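Local coordinates for flagellar hook-associated protein 2 (Helicobacter pylori, PDB 6IWY) that caps the tip of the growing flagellar filament, helping flagellin monomers polymerise there and keeping them from leaking out unassembled, at residues A[157-168]-A[193-203]; A[126-134]-A[219-230]. All coordinates share one frame; numbering follows the deposited sequence.

Contact 1: A[157-168]-A[193-203]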
loop_
_atom_site.group_PDB
_atom_site.type_symbol
_atom_site.label_atom_id
_atom_site.label_comp_id
_atom_site.label_asym_id
_atom_site.label_seq_id
_atom_site.Cartn_x
_atom_site.Cartn_y
_atom_site.Cartn_z
ATOM N N LEU A 157 12.830 4.935 7.249
ATOM C CA LEU A 157 11.453 5.320 7.049
ATOM C C LEU A 157 11.366 6.821 7.077
ATOM O O LEU A 157 12.269 7.488 7.622
ATOM C CB LEU A 157 10.599 4.780 8.176
ATOM C CG LEU A 157 10.432 3.268 8.214
ATOM C CD1 LEU A 157 10.315 2.761 9.665
ATOM C CD2 LEU A 157 9.203 2.928 7.447
ATOM N N LYS A 158 10.264 7.338 6.519
ATOM C CA LYS A 158 9.945 8.751 6.569
ATOM C C LYS A 158 9.344 9.088 7.925
ATOM O O LYS A 158 8.414 8.451 8.358
ATOM C CB LYS A 158 8.950 9.117 5.472
ATOM C CG LYS A 158 8.847 10.593 5.259
ATOM C CD LYS A 158 7.969 10.962 4.076
ATOM C CE LYS A 158 6.469 10.901 4.392
ATOM N NZ LYS A 158 5.763 11.990 3.653
ATOM N N GLY A 159 9.871 10.102 8.586
ATOM C CA GLY A 159 9.422 10.472 9.932
ATOM C C GLY A 159 8.305 11.505 10.002
ATOM O O GLY A 159 7.891 12.093 9.018
ATOM N N ALA A 160 7.844 11.728 11.215
ATOM C CA ALA A 160 6.859 12.754 11.519
ATOM C C ALA A 160 7.209 14.138 10.928
ATOM O O ALA A 160 6.318 14.926 10.642
ATOM C CB ALA A 160 6.698 12.848 13.012
ATOM N N ASP A 161 8.498 14.413 10.742
ATOM C CA ASP A 161 8.975 15.691 10.215
ATOM C C ASP A 161 9.099 15.745 8.686
ATOM O O ASP A 161 9.568 16.750 8.152
ATOM C CB ASP A 161 10.347 16.012 10.827
ATOM C CG ASP A 161 11.431 15.022 10.406
ATOM O OD1 ASP A 161 11.116 14.016 9.729
ATOM O OD2 ASP A 161 12.614 15.241 10.746
ATOM N N GLY A 162 8.737 14.656 7.995
ATOM C CA GLY A 162 8.873 14.557 6.532
ATOM C C GLY A 162 10.257 14.183 5.992
ATOM O O GLY A 162 10.447 14.117 4.776
ATOM N N ASN A 163 11.219 13.918 6.878
ATOM C CA ASN A 163 12.577 13.545 6.470
ATOM C C ASN A 163 12.793 12.069 6.695
ATOM O O ASN A 163 12.244 11.530 7.660
ATOM C CB ASN A 163 13.599 14.297 7.316
ATOM C CG ASN A 163 13.449 15.800 7.208
ATOM O OD1 ASN A 163 13.726 16.391 6.163
ATOM N ND2 ASN A 163 13.018 16.431 8.293
ATOM N N MET A 164 13.602 11.419 5.844
ATOM C CA MET A 164 14.015 10.030 6.100
ATOM C C MET A 164 14.959 9.977 7.324
ATOM O O MET A 164 15.831 10.834 7.511
ATOM C CB MET A 164 14.689 9.376 4.876
ATOM C CG MET A 164 13.830 9.210 3.619
ATOM S SD MET A 164 12.373 8.128 3.768
ATOM C CE MET A 164 13.124 6.529 4.112
ATOM N N HIS A 165 14.753 8.972 8.163
ATOM C CA HIS A 165 15.616 8.705 9.349
ATOM C C HIS A 165 15.875 7.221 9.489
ATOM O O HIS A 165 15.099 6.409 9.050
ATOM C CB HIS A 165 14.954 9.173 10.634
ATOM C CG HIS A 165 14.717 10.642 10.676
ATOM N ND1 HIS A 165 15.671 11.535 11.112
ATOM C CD2 HIS A 165 13.642 11.376 10.315
ATOM C CE1 HIS A 165 15.193 12.760 11.015
ATOM N NE2 HIS A 165 13.959 12.693 10.540
ATOM N N GLU A 166 16.957 6.898 10.163
ATOM C CA GLU A 166 17.461 5.552 10.265
ATOM C C GLU A 166 17.181 5.054 11.686
ATOM O O GLU A 166 17.493 5.721 12.655
ATOM C CB GLU A 166 18.956 5.586 9.969
ATOM C CG GLU A 166 19.446 4.387 9.172
ATOM C CD GLU A 166 20.812 4.582 8.461
ATOM O OE1 GLU A 166 21.335 5.737 8.386
ATOM O OE2 GLU A 166 21.357 3.543 7.980
ATOM N N VAL A 167 16.526 3.915 11.809
ATOM C CA VAL A 167 16.255 3.324 13.117
ATOM C C VAL A 167 17.072 2.040 13.218
ATOM O O VAL A 167 16.784 1.057 12.520
ATOM C CB VAL A 167 14.779 2.964 13.247
ATOM C CG1 VAL A 167 14.515 2.343 14.602
ATOM C CG2 VAL A 167 13.891 4.199 12.978
ATOM N N PRO A 168 18.119 2.044 14.048
ATOM C CA PRO A 168 18.911 0.834 14.218
ATOM C C PRO A 168 18.038 -0.259 14.728
ATOM O O PRO A 168 17.159 0.033 15.475
ATOM C CB PRO A 168 19.916 1.235 15.303
ATOM C CG PRO A 168 20.059 2.711 15.184
ATOM C CD PRO A 168 18.728 3.213 14.707
ATOM N N ALA A 193 11.866 -0.469 18.591
ATOM C CA ALA A 193 12.745 0.583 18.123
ATOM C C ALA A 193 11.898 1.785 17.702
ATOM O O ALA A 193 12.116 2.917 18.143
ATOM C CB ALA A 193 13.615 0.095 16.965
ATOM N N LEU A 194 10.910 1.523 16.861
ATOM C CA LEU A 194 10.071 2.585 16.376
ATOM C C LEU A 194 9.330 3.293 17.511
ATOM O O LEU A 194 9.200 4.512 17.497
ATOM C CB LEU A 194 9.143 2.052 15.291
ATOM C CG LEU A 194 9.857 1.877 13.950
ATOM C CD1 LEU A 194 9.017 1.115 12.927
ATOM C CD2 LEU A 194 10.191 3.204 13.426
ATOM N N GLU A 195 8.902 2.553 18.521
ATOM C CA GLU A 195 8.193 3.166 19.642
ATOM C C GLU A 195 9.141 3.975 20.510
ATOM O O GLU A 195 8.720 4.890 21.211
ATOM C CB GLU A 195 7.501 2.102 20.486
ATOM C CG GLU A 195 6.332 1.447 19.794
ATOM C CD GLU A 195 5.866 0.134 20.453
ATOM O OE1 GLU A 195 6.525 -0.336 21.409
ATOM O OE2 GLU A 195 4.824 -0.432 20.004
ATOM N N ASN A 196 10.426 3.647 20.465
ATOM C CA ASN A 196 11.403 4.316 21.298
ATOM C C ASN A 196 12.065 5.520 20.647
ATOM O O ASN A 196 12.841 6.218 21.306
ATOM C CB ASN A 196 12.469 3.314 21.745
ATOM C CG ASN A 196 11.990 2.435 22.893
ATOM O OD1 ASN A 196 11.360 2.927 23.847
ATOM N ND2 ASN A 196 12.276 1.136 22.812
ATOM N N ASP A 197 11.755 5.767 19.372
ATOM C CA ASP A 197 12.342 6.891 18.611
ATOM C C ASP A 197 11.312 8.045 18.515
ATOM O O ASP A 197 10.166 7.812 18.182
ATOM C CB ASP A 197 12.803 6.399 17.219
ATOM C CG ASP A 197 13.562 7.469 16.387
ATOM O OD1 ASP A 197 13.123 8.655 16.297
ATOM O OD2 ASP A 197 14.586 7.104 15.757
ATOM N N PRO A 198 11.725 9.285 18.808
ATOM C CA PRO A 198 10.800 10.412 18.760
ATOM C C PRO A 198 10.194 10.648 17.374
ATOM O O PRO A 198 9.037 11.059 17.253
ATOM C CB PRO A 198 11.682 11.601 19.139
ATOM C CG PRO A 198 12.788 11.039 19.910
ATOM C CD PRO A 198 13.042 9.691 19.322
ATOM N N ASN A 199 10.980 10.372 16.337
ATOM C CA ASN A 199 10.537 10.597 14.961
ATOM C C ASN A 199 9.499 9.555 14.554
ATOM O O ASN A 199 8.780 9.755 13.564
ATOM C CB ASN A 199 11.720 10.519 13.996
ATOM C CG ASN A 199 12.856 11.453 14.372
ATOM O OD1 ASN A 199 12.645 12.646 14.563
ATOM N ND2 ASN A 199 14.063 10.915 14.473
ATOM N N PHE A 200 9.415 8.442 15.295
ATOM C CA PHE A 200 8.457 7.393 14.939
ATOM C C PHE A 200 7.360 7.046 15.939
ATOM O O PHE A 200 6.334 6.491 15.530
ATOM C CB PHE A 200 9.197 6.136 14.437
ATOM C CG PHE A 200 10.092 6.428 13.298
ATOM C CD1 PHE A 200 9.563 6.678 12.045
ATOM C CD2 PHE A 200 11.450 6.557 13.484
ATOM C CE1 PHE A 200 10.366 7.007 10.987
ATOM C CE2 PHE A 200 12.256 6.879 12.426
ATOM C CZ PHE A 200 11.693 7.112 11.166
ATOM N N LYS A 201 7.555 7.397 17.215
ATOM C CA LYS A 201 6.629 7.034 18.296
ATOM C C LYS A 201 5.168 7.154 17.886
ATOM O O LYS A 201 4.393 6.218 18.077
ATOM C CB LYS A 201 6.889 7.887 19.553
ATOM N N ASN A 202 4.791 8.295 17.317
ATOM C CA ASN A 202 3.382 8.558 17.033
ATOM C C ASN A 202 2.929 7.973 15.716
ATOM O O ASN A 202 1.730 7.726 15.514
ATOM C CB ASN A 202 3.086 10.051 17.087
ATOM C CG ASN A 202 3.269 10.613 18.469
ATOM O OD1 ASN A 202 2.468 10.341 19.372
ATOM N ND2 ASN A 202 4.339 11.392 18.661
ATOM N N LEU A 203 3.867 7.749 14.810
ATOM C CA LEU A 203 3.520 7.035 13.566
ATOM C C LEU A 203 3.169 5.578 13.832
ATOM O O LEU A 203 2.313 5.016 13.162
ATOM C CB LEU A 203 4.627 7.147 12.517
ATOM C CG LEU A 203 4.659 8.567 11.938
ATOM C CD1 LEU A 203 5.880 8.661 11.052
ATOM C CD2 LEU A 203 3.376 8.951 11.186
#

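Contact 2: A[126-134]-A[219-230]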
loop_
_atom_site.group_PDB
_atom_site.type_symbol
_atom_site.label_atom_id
_atom_site.label_comp_id
_atom_site.label_asym_id
_atom_site.label_seq_id
_atom_site.Cartn_x
_atom_site.Cartn_y
_atom_site.Cartn_z
ATOM N N TYR A 126 -2.900 -3.386 1.885
ATOM C CA TYR A 126 -1.930 -2.521 2.517
ATOM C C TYR A 126 -1.855 -1.306 1.653
ATOM O O TYR A 126 -1.456 -1.414 0.521
ATOM C CB TYR A 126 -0.580 -3.203 2.625
ATOM C CG TYR A 126 -0.604 -4.318 3.617
ATOM C CD1 TYR A 126 -0.733 -5.637 3.215
ATOM C CD2 TYR A 126 -0.548 -4.052 4.959
ATOM C CE1 TYR A 126 -0.784 -6.670 4.154
ATOM C CE2 TYR A 126 -0.600 -5.053 5.891
ATOM C CZ TYR A 126 -0.720 -6.361 5.487
ATOM O OH TYR A 126 -0.766 -7.341 6.450
ATOM N N PHE A 127 -2.270 -0.157 2.174
ATOM C CA PHE A 127 -2.234 1.081 1.419
ATOM C C PHE A 127 -0.847 1.656 1.523
ATOM O O PHE A 127 -0.170 1.427 2.496
ATOM C CB PHE A 127 -3.268 2.066 1.970
ATOM C CG PHE A 127 -4.663 1.600 1.784
ATOM C CD1 PHE A 127 -5.352 1.009 2.824
ATOM C CD2 PHE A 127 -5.270 1.705 0.549
ATOM C CE1 PHE A 127 -6.634 0.550 2.629
ATOM C CE2 PHE A 127 -6.537 1.241 0.336
ATOM C CZ PHE A 127 -7.226 0.653 1.370
ATOM N N GLY A 128 -0.421 2.356 0.479
ATOM C CA GLY A 128 0.854 3.061 0.479
ATOM C C GLY A 128 1.996 2.139 0.082
ATOM O O GLY A 128 1.854 1.353 -0.842
ATOM N N SER A 129 3.093 2.207 0.821
ATOM C CA SER A 129 4.262 1.420 0.569
ATOM C C SER A 129 4.508 0.286 1.571
ATOM O O SER A 129 4.036 0.287 2.700
ATOM C CB SER A 129 5.454 2.359 0.614
ATOM O OG SER A 129 5.289 3.315 1.636
ATOM N N HIS A 130 5.296 -0.690 1.150
ATOM C CA HIS A 130 5.529 -1.857 1.975
ATOM C C HIS A 130 6.816 -2.577 1.541
ATOM O O HIS A 130 7.173 -2.512 0.387
ATOM C CB HIS A 130 4.354 -2.802 1.842
ATOM C CG HIS A 130 4.256 -3.422 0.488
ATOM N ND1 HIS A 130 4.972 -4.552 0.131
ATOM C CD2 HIS A 130 3.561 -3.048 -0.614
ATOM C CE1 HIS A 130 4.684 -4.867 -1.120
ATOM N NE2 HIS A 130 3.835 -3.967 -1.595
ATOM N N LEU A 131 7.488 -3.229 2.488
ATOM C CA LEU A 131 8.534 -4.184 2.188
ATOM C C LEU A 131 8.182 -5.500 2.855
ATOM O O LEU A 131 7.686 -5.517 3.965
ATOM C CB LEU A 131 9.889 -3.724 2.708
ATOM C CG LEU A 131 10.808 -2.904 1.824
ATOM C CD1 LEU A 131 12.142 -2.695 2.564
ATOM C CD2 LEU A 131 11.035 -3.570 0.465
ATOM N N GLN A 132 8.503 -6.602 2.195
ATOM C CA GLN A 132 8.069 -7.924 2.631
ATOM C C GLN A 132 9.239 -8.885 2.728
ATOM O O GLN A 132 10.084 -8.936 1.837
ATOM C CB GLN A 132 7.056 -8.508 1.646
ATOM C CG GLN A 132 6.200 -9.564 2.281
ATOM C CD GLN A 132 5.477 -10.402 1.259
ATOM O OE1 GLN A 132 4.309 -10.125 0.933
ATOM N NE2 GLN A 132 6.169 -11.425 0.715
ATOM N N SER A 133 9.239 -9.678 3.791
ATOM C CA SER A 133 10.293 -10.611 4.051
ATOM C C SER A 133 9.760 -12.009 4.051
ATOM O O SER A 133 8.560 -12.225 4.244
ATOM C CB SER A 133 10.902 -10.353 5.414
ATOM O OG SER A 133 10.210 -11.066 6.416
ATOM N N THR A 134 10.691 -12.951 3.879
ATOM C CA THR A 134 10.444 -14.384 3.913
ATOM C C THR A 134 11.627 -15.052 4.634
ATOM O O THR A 134 12.695 -15.222 4.039
ATOM C CB THR A 134 10.298 -14.892 2.470
ATOM O OG1 THR A 134 9.306 -14.084 1.814
ATOM C CG2 THR A 134 9.903 -16.405 2.381
ATOM N N SER A 219 6.489 -14.637 7.347
ATOM C CA SER A 219 6.758 -13.385 6.673
ATOM C C SER A 219 6.376 -12.202 7.514
ATOM O O SER A 219 5.412 -12.243 8.271
ATOM C CB SER A 219 5.978 -13.316 5.362
ATOM O OG SER A 219 6.650 -14.047 4.356
ATOM N N LEU A 220 7.159 -11.155 7.349
ATOM C CA LEU A 220 6.932 -9.892 7.970
ATOM C C LEU A 220 6.629 -8.942 6.849
ATOM O O LEU A 220 7.131 -9.108 5.736
ATOM C CB LEU A 220 8.203 -9.411 8.683
ATOM C CG LEU A 220 8.176 -9.358 10.205
ATOM C CD1 LEU A 220 7.944 -10.732 10.794
ATOM C CD2 LEU A 220 9.479 -8.775 10.728
ATOM N N ILE A 221 5.825 -7.932 7.137
ATOM C CA ILE A 221 5.559 -6.886 6.167
ATOM C C ILE A 221 5.568 -5.542 6.879
ATOM O O ILE A 221 4.829 -5.331 7.834
ATOM C CB ILE A 221 4.223 -7.158 5.415
ATOM C CG1 ILE A 221 4.022 -6.120 4.299
ATOM C CG2 ILE A 221 3.077 -7.130 6.378
ATOM C CD1 ILE A 221 3.144 -6.555 3.186
ATOM N N ILE A 222 6.456 -4.652 6.474
ATOM C CA ILE A 222 6.454 -3.267 6.987
ATOM C C ILE A 222 5.526 -2.520 6.024
ATOM O O ILE A 222 5.640 -2.682 4.815
ATOM C CB ILE A 222 7.890 -2.653 6.985
ATOM C CG1 ILE A 222 8.886 -3.651 7.596
ATOM C CG2 ILE A 222 7.954 -1.339 7.794
ATOM C CD1 ILE A 222 10.388 -3.261 7.490
ATOM N N ASN A 223 4.560 -1.782 6.544
ATOM C CA ASN A 223 3.666 -0.973 5.705
ATOM C C ASN A 223 3.646 0.414 6.265
ATOM O O ASN A 223 3.631 0.587 7.490
ATOM C CB ASN A 223 2.242 -1.535 5.664
ATOM C CG ASN A 223 1.228 -0.581 4.994
ATOM O OD1 ASN A 223 0.178 -0.327 5.550
ATOM N ND2 ASN A 223 1.540 -0.066 3.810
ATOM N N ASP A 224 3.723 1.387 5.353
ATOM C CA ASP A 224 3.549 2.802 5.653
ATOM C C ASP A 224 2.380 3.343 4.819
ATOM O O ASP A 224 2.490 3.450 3.600
ATOM C CB ASP A 224 4.817 3.569 5.318
ATOM C CG ASP A 224 4.707 5.067 5.657
ATOM O OD1 ASP A 224 3.768 5.491 6.398
ATOM O OD2 ASP A 224 5.586 5.834 5.178
ATOM N N ARG A 225 1.271 3.668 5.475
ATOM C CA ARG A 225 0.111 4.133 4.775
ATOM C C ARG A 225 0.330 5.489 4.157
ATOM O O ARG A 225 -0.373 5.829 3.205
ATOM C CB ARG A 225 -1.083 4.250 5.680
ATOM C CG ARG A 225 -1.574 3.002 6.354
ATOM C CD ARG A 225 -2.716 3.365 7.400
ATOM N NE ARG A 225 -2.881 2.243 8.338
ATOM C CZ ARG A 225 -3.711 1.205 8.164
ATOM N NH1 ARG A 225 -4.530 1.136 7.100
ATOM N NH2 ARG A 225 -3.726 0.220 9.071
ATOM N N ARG A 226 1.263 6.289 4.671
ATOM C CA ARG A 226 1.518 7.583 4.013
ATOM C C ARG A 226 2.275 7.434 2.696
ATOM O O ARG A 226 2.343 8.377 1.910
ATOM C CB ARG A 226 2.243 8.612 4.879
ATOM C CG ARG A 226 1.916 8.649 6.362
ATOM C CD ARG A 226 3.074 7.957 7.062
ATOM N NE ARG A 226 3.960 8.930 7.654
ATOM C CZ ARG A 226 5.275 8.809 7.785
ATOM N NH1 ARG A 226 5.935 7.754 7.325
ATOM N NH2 ARG A 226 5.931 9.814 8.362
ATOM N N GLY A 227 2.833 6.255 2.447
ATOM C CA GLY A 227 3.491 5.977 1.194
ATOM C C GLY A 227 4.965 6.318 1.105
ATOM O O GLY A 227 5.543 6.163 0.067
ATOM N N GLY A 228 5.597 6.739 2.189
ATOM C CA GLY A 228 6.999 7.134 2.115
ATOM C C GLY A 228 7.946 5.975 1.796
ATOM O O GLY A 228 7.629 4.827 2.022
ATOM N N ASN A 229 9.120 6.308 1.273
ATOM C CA ASN A 229 10.196 5.361 1.094
ATOM C C ASN A 229 10.397 4.504 2.323
ATOM O O ASN A 229 10.308 4.996 3.439
ATOM C CB ASN A 229 11.471 6.109 0.794
ATOM C CG ASN A 229 11.451 6.771 -0.567
ATOM O OD1 ASN A 229 10.493 6.653 -1.322
ATOM N ND2 ASN A 229 12.516 7.469 -0.891
ATOM N N ILE A 230 10.590 3.210 2.097
ATOM C CA ILE A 230 11.041 2.271 3.111
ATOM C C ILE A 230 12.320 1.552 2.608
ATOM O O ILE A 230 12.366 1.115 1.444
ATOM C CB ILE A 230 9.999 1.182 3.386
ATOM C CG1 ILE A 230 8.660 1.775 3.814
ATOM C CG2 ILE A 230 10.495 0.214 4.506
ATOM C CD1 ILE A 230 7.559 0.690 3.843
#

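Contact 1: A[157-168]-A[193-203]
Phe200 lies against the hairpin 157-168. Its CB leads to a ring that reaches into the hairpin with CG anti to its own carbonyl carbon (chi1 -56°). On one long side of the ring CE1 lies 3.6 Å from Leu157 CB, and the same atom meets Lys158 O near the ring plane. At the tip, CZ sits 3.9 Å from His165 CB and has Leu157 O at the ring edge. Val167 CG1 rests on Ala193 CB, and Val167 CG2 lies 3.9 Å from Leu194 CD2. Leu194 extends this apolar patch, its CD2 lying 3.8 Å from Leu157 CD1, and the two leucines cross at about a right angle. The hairpin joins strands 154-158 and 164-173, and its type I turn runs from Gly159 to Gly162. The chain between helices 179-196 and 201-205 docks against it. One backbone bond ties them: Ala160 N donates to Asn199 O at 3.2 Å, nearly straight (174°) and in the carbonyl plane. The Asn199 amide stacks over one face of the His165 ring, planes 13° apart, with ND2 3.8 Å from ND1 of His165. Asp161 holds that ring from its edge, accepting from His165 NE2 at OD2 (2.9 Å). Asn163 ND2 donates to the same OD2 from above the carboxylate plane.

Contact 2: A[126-134]-A[219-230]
Ile221 lays its CD1 over one face of the Tyr126 ring, a CH-pi contact 4.2 Å from the ring centroid. Its CG2 turns to the phenol end of the same ring, near CZ and OH. Asn223 follows two residues on. With CG anti to its backbone N (chi1 170°), its amide reaches across to the neighbouring segment at Phe127 and Ser129. There ND2 bridges two carbonyls: it donates to Phe127 O at 2.6 Å, almost straight (174°), and to Ser129 O at 2.8 Å from above the carbonyl plane. Ser129 O also takes the backbone N of Asp224, from the opposite face. The carbonyls around Gly128, where strands 126-127 and 129-132 meet, are thus tied down by one side chain. Ser129 OG donates to Gly228 O at 2.8 Å and so binds the loop after the strand. The strands 129-132 and 219-224 run antiparallel, their axes 4.6 Å apart at 164°. Ser129 with Asp224 and Leu131 with Ile222 are hydrogen-bonded pairs. Ser133 extends the pairing at the far end: its N donates to Leu220 O, its OG accepts from Leu220 N at 3.2 Å, and its O accepts from Ser219 OG at 2.6 Å. Leu131 and Ile230 lie alongside each other, pointing opposite ways, with Leu131 CD1 3.9 Å from Ile230 CG2. Strand 219-224 is the middle strand of a three-stranded antiparallel sheet, with 129-132 on one side and 209-214 on the other. Tyr126 OH is hydrogen-bonded to Asp212 of strand 209-214. Leu220 packs on helix 179-196, and Ile222 touches Leu155 of strand 154-158.

The centres of the two contacts lie about 15 Å apart. Contact 1 is nested along the chain inside the loop that contact 2 closes: 126-134 comes first, then 157-168 and 193-203, and 219-230 last. Strand 209-214 links them. It pairs with 219-224 in contact 2, while its Ile209 packs against Leu157, Leu194 and Phe200 of contact 1. Strand 230-233 then joins the sheet of 154-158. The contacts also touch directly: Arg226 NH1 probably donates to Lys158 O at 2.8 Å, and Met164 packs against Asn229. Together they connect the sheet of 129-132, 219-224 and 209-214 with that of 154-158 and 164-173 and with helices 179-196 and 201-205, in a construct holding part of the cap protein.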